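Local coordinates for CDGSH iron-sulfur domain-containing protein NEET (Arabidopsis thaliana, PDB 3S2R) that carries a [2Fe-2S] cluster in each subunit of a homodimer, acts as an iron-sulfur transfer protein and plays a role in plant development, senescence and iron metabolism, at residues Glu24-Lys27 and Asn28-Lys31. The protein carries 1 engineered substitution. Numbering follows the deposited sequence.
Sequences EIRK and NEDK
A type I beta turn from R26 to E29 reverses the chain in the loop that leads into strand 32-37, and its first and last residues are clasped twice, once through the backbone and once through their side chains. The backbone bond runs from E29 N to R26 O at 3.0 Å. Beside it the R26 guanidinium meets the E29 carboxylate side-on, with NE and NH2 each taking a different oxygen. NE lies 2.8 Å from OE2 of E29, approaching from above the carboxylate plane, while NH2 reaches the syn lone pair of OE1 of E29 at 3.0 Å. The two flat groups are turned 52° apart, so this is a twisted bidentate salt bridge. R26 gets there by a bend at chi3 (55°), whereas E29 stays extended beyond CG. Of the two middle residues, N28 turns its OD1 back to within 3.4 Å of the carbonyl carbon of R26, a van der Waals contact and not a bond. With an alanine at R26, the carboxylates of E29 and D34 would each be likely to lose their arginine partner. From the second subunit, N74 bonds to E29 O and to K27 NZ, which N22 O also holds, so the turn lies at the dimer interface. The R26 side chain also rests on F57, and its NH1 bridges to D34, linking the turn to strand 32-37.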
ATOM      1  N   GLU B  24       0.706 -12.495   0.411  1.00 13.03           N
ATOM      2  CA  GLU B  24       1.392 -13.091   1.556  1.00 13.24           C
ATOM      3  C   GLU B  24       1.204 -12.382   2.896  1.00 12.55           C
ATOM      4  O   GLU B  24       1.473 -13.017   3.922  1.00 14.59           O
ATOM      5  CB  GLU B  24       2.890 -13.207   1.251  1.00 12.47           C
ATOM      6  CG  GLU B  24       3.169 -14.247   0.137  1.00 13.55           C
ATOM      7  CD  GLU B  24       4.602 -14.285  -0.378  1.00 11.70           C
ATOM      8  OE1 GLU B  24       5.344 -13.319  -0.112  1.00 12.52           O
ATOM      9  OE2 GLU B  24       5.011 -15.310  -1.006  1.00 11.69           O
ATOM     10  N   ILE B  25       0.822 -11.089   2.935  1.00 13.35           N
ATOM     11  CA  ILE B  25       0.942 -10.367   4.178  1.00 12.33           C
ATOM     12  C   ILE B  25      -0.372 -10.409   4.986  1.00 12.43           C
ATOM     13  O   ILE B  25      -1.418  -9.939   4.524  1.00 14.04           O
ATOM     14  CB  ILE B  25       1.402  -8.892   3.913  1.00 13.14           C
ATOM     15  CG1 ILE B  25       2.847  -8.880   3.359  1.00 14.49           C
ATOM     16  CG2 ILE B  25       1.268  -8.102   5.208  1.00 14.12           C
ATOM     17  CD1 ILE B  25       3.402  -7.505   3.042  1.00 14.22           C
ATOM     18  N   ARG B  26      -0.299 -10.904   6.216  1.00 13.31           N
ATOM     19  CA  ARG B  26      -1.424 -10.799   7.151  1.00 12.87           C
ATOM     20  C   ARG B  26      -2.754 -11.286   6.561  1.00 14.08           C
ATOM     21  O   ARG B  26      -3.792 -10.623   6.641  1.00 13.50           O
ATOM     22  CB  ARG B  26      -1.500  -9.394   7.760  1.00 13.73           C
ATOM     23  CG  ARG B  26      -0.277  -9.138   8.679  1.00 13.76           C
ATOM     24  CD  ARG B  26       0.046  -7.686   8.916  1.00 13.94           C
ATOM     25  NE  ARG B  26      -1.085  -6.930   9.429  1.00 13.23           N
ATOM     26  CZ  ARG B  26      -1.110  -5.589   9.486  1.00 13.78           C
ATOM     27  NH1 ARG B  26      -0.065  -4.878   9.111  1.00 14.65           N
ATOM     28  NH2 ARG B  26      -2.188  -4.983   9.903  1.00 14.43           N
ATOM     29  N   LYS B  27      -2.702 -12.449   5.926  1.00 13.65           N
ATOM     30  CA  LYS B  27      -3.855 -12.954   5.190  1.00 14.21           C
ATOM     31  C   LYS B  27      -5.007 -13.397   6.101  1.00 14.79           C
ATOM     32  O   LYS B  27      -6.141 -13.612   5.648  1.00 15.45           O
ATOM     33  CB  LYS B  27      -3.427 -14.039   4.183  1.00 14.66           C
ATOM     34  CG  LYS B  27      -2.356 -13.554   3.146  1.00 14.26           C
ATOM     35  CD  LYS B  27      -2.817 -12.310   2.370  1.00 15.98           C
ATOM     36  CE  LYS B  27      -3.990 -12.634   1.469  1.00 16.61           C
ATOM     37  NZ  LYS B  27      -4.467 -11.481   0.669  1.00 16.25           N
ATOM     38  N   ASN B  28      -4.714 -13.503   7.394  1.00 15.19           N
ATOM     39  CA  ASN B  28      -5.698 -13.875   8.403  1.00 14.98           C
ATOM     40  C   ASN B  28      -6.577 -12.648   8.723  1.00 15.52           C
ATOM     41  O   ASN B  28      -7.643 -12.824   9.308  1.00 17.45           O
ATOM     42  CB  ASN B  28      -4.988 -14.378   9.683  1.00 15.69           C
ATOM     43  CG  ASN B  28      -3.984 -13.327  10.193  1.00 18.48           C
ATOM     44  OD1 ASN B  28      -3.039 -12.960   9.491  1.00 20.57           O
ATOM     45  ND2 ASN B  28      -4.240 -12.786  11.368  1.00 23.35           N
ATOM     46  N   GLU B  29      -6.175 -11.436   8.322  1.00 15.02           N
ATOM     47  CA  GLU B  29      -6.919 -10.237   8.699  1.00 15.44           C
ATOM     48  C   GLU B  29      -7.967  -9.902   7.665  1.00 15.19           C
ATOM     49  O   GLU B  29      -7.709  -9.988   6.469  1.00 16.28           O
ATOM     50  CB  GLU B  29      -5.964  -9.050   8.861  1.00 15.02           C
ATOM     51  CG  GLU B  29      -5.019  -9.223  10.022  1.00 15.42           C
ATOM     52  CD  GLU B  29      -4.084  -8.059  10.247  1.00 15.19           C
ATOM     53  OE1 GLU B  29      -4.417  -6.943   9.803  1.00 17.62           O
ATOM     54  OE2 GLU B  29      -3.054  -8.281  10.932  1.00 17.39           O
ATOM     55  N   ASP B  30      -9.162  -9.520   8.117  1.00 14.62           N
ATOM     56  CA  ASP B  30     -10.247  -9.230   7.190  1.00 14.03           C
ATOM     57  C   ASP B  30      -9.866  -8.152   6.160  1.00 14.15           C
ATOM     58  O   ASP B  30     -10.076  -8.301   4.934  1.00 13.66           O
ATOM     59  CB  ASP B  30     -11.547  -8.861   7.948  1.00 13.42           C
ATOM     60  CG  ASP B  30     -12.107 -10.005   8.757  1.00 14.85           C
ATOM     61  OD1 ASP B  30     -12.229 -11.145   8.224  1.00 15.22           O
ATOM     62  OD2 ASP B  30     -12.470  -9.747   9.935  1.00 14.70           O
ATOM     63  N   LYS B  31      -9.269  -7.086   6.667  1.00 14.95           N
ATOM     64  CA  LYS B  31      -8.794  -6.012   5.837  1.00 14.88           C
ATOM     65  C   LYS B  31      -7.585  -5.451   6.544  1.00 14.29           C
ATOM     66  O   LYS B  31      -7.683  -5.044   7.696  1.00 16.17           O
ATOM     67  CB  LYS B  31      -9.882  -4.949   5.719  1.00 15.71           C
ATOM     68  CG  LYS B  31      -9.573  -3.862   4.723  1.00 17.46           C
ATOM     69  CD  LYS B  31     -10.637  -2.766   4.730  1.00 19.82           C
ATOM     70  CE  LYS B  31     -10.580  -1.971   3.452  1.00 25.84           C
ATOM     71  NZ  LYS B  31     -11.302  -0.686   3.658  1.00 28.45           N
TER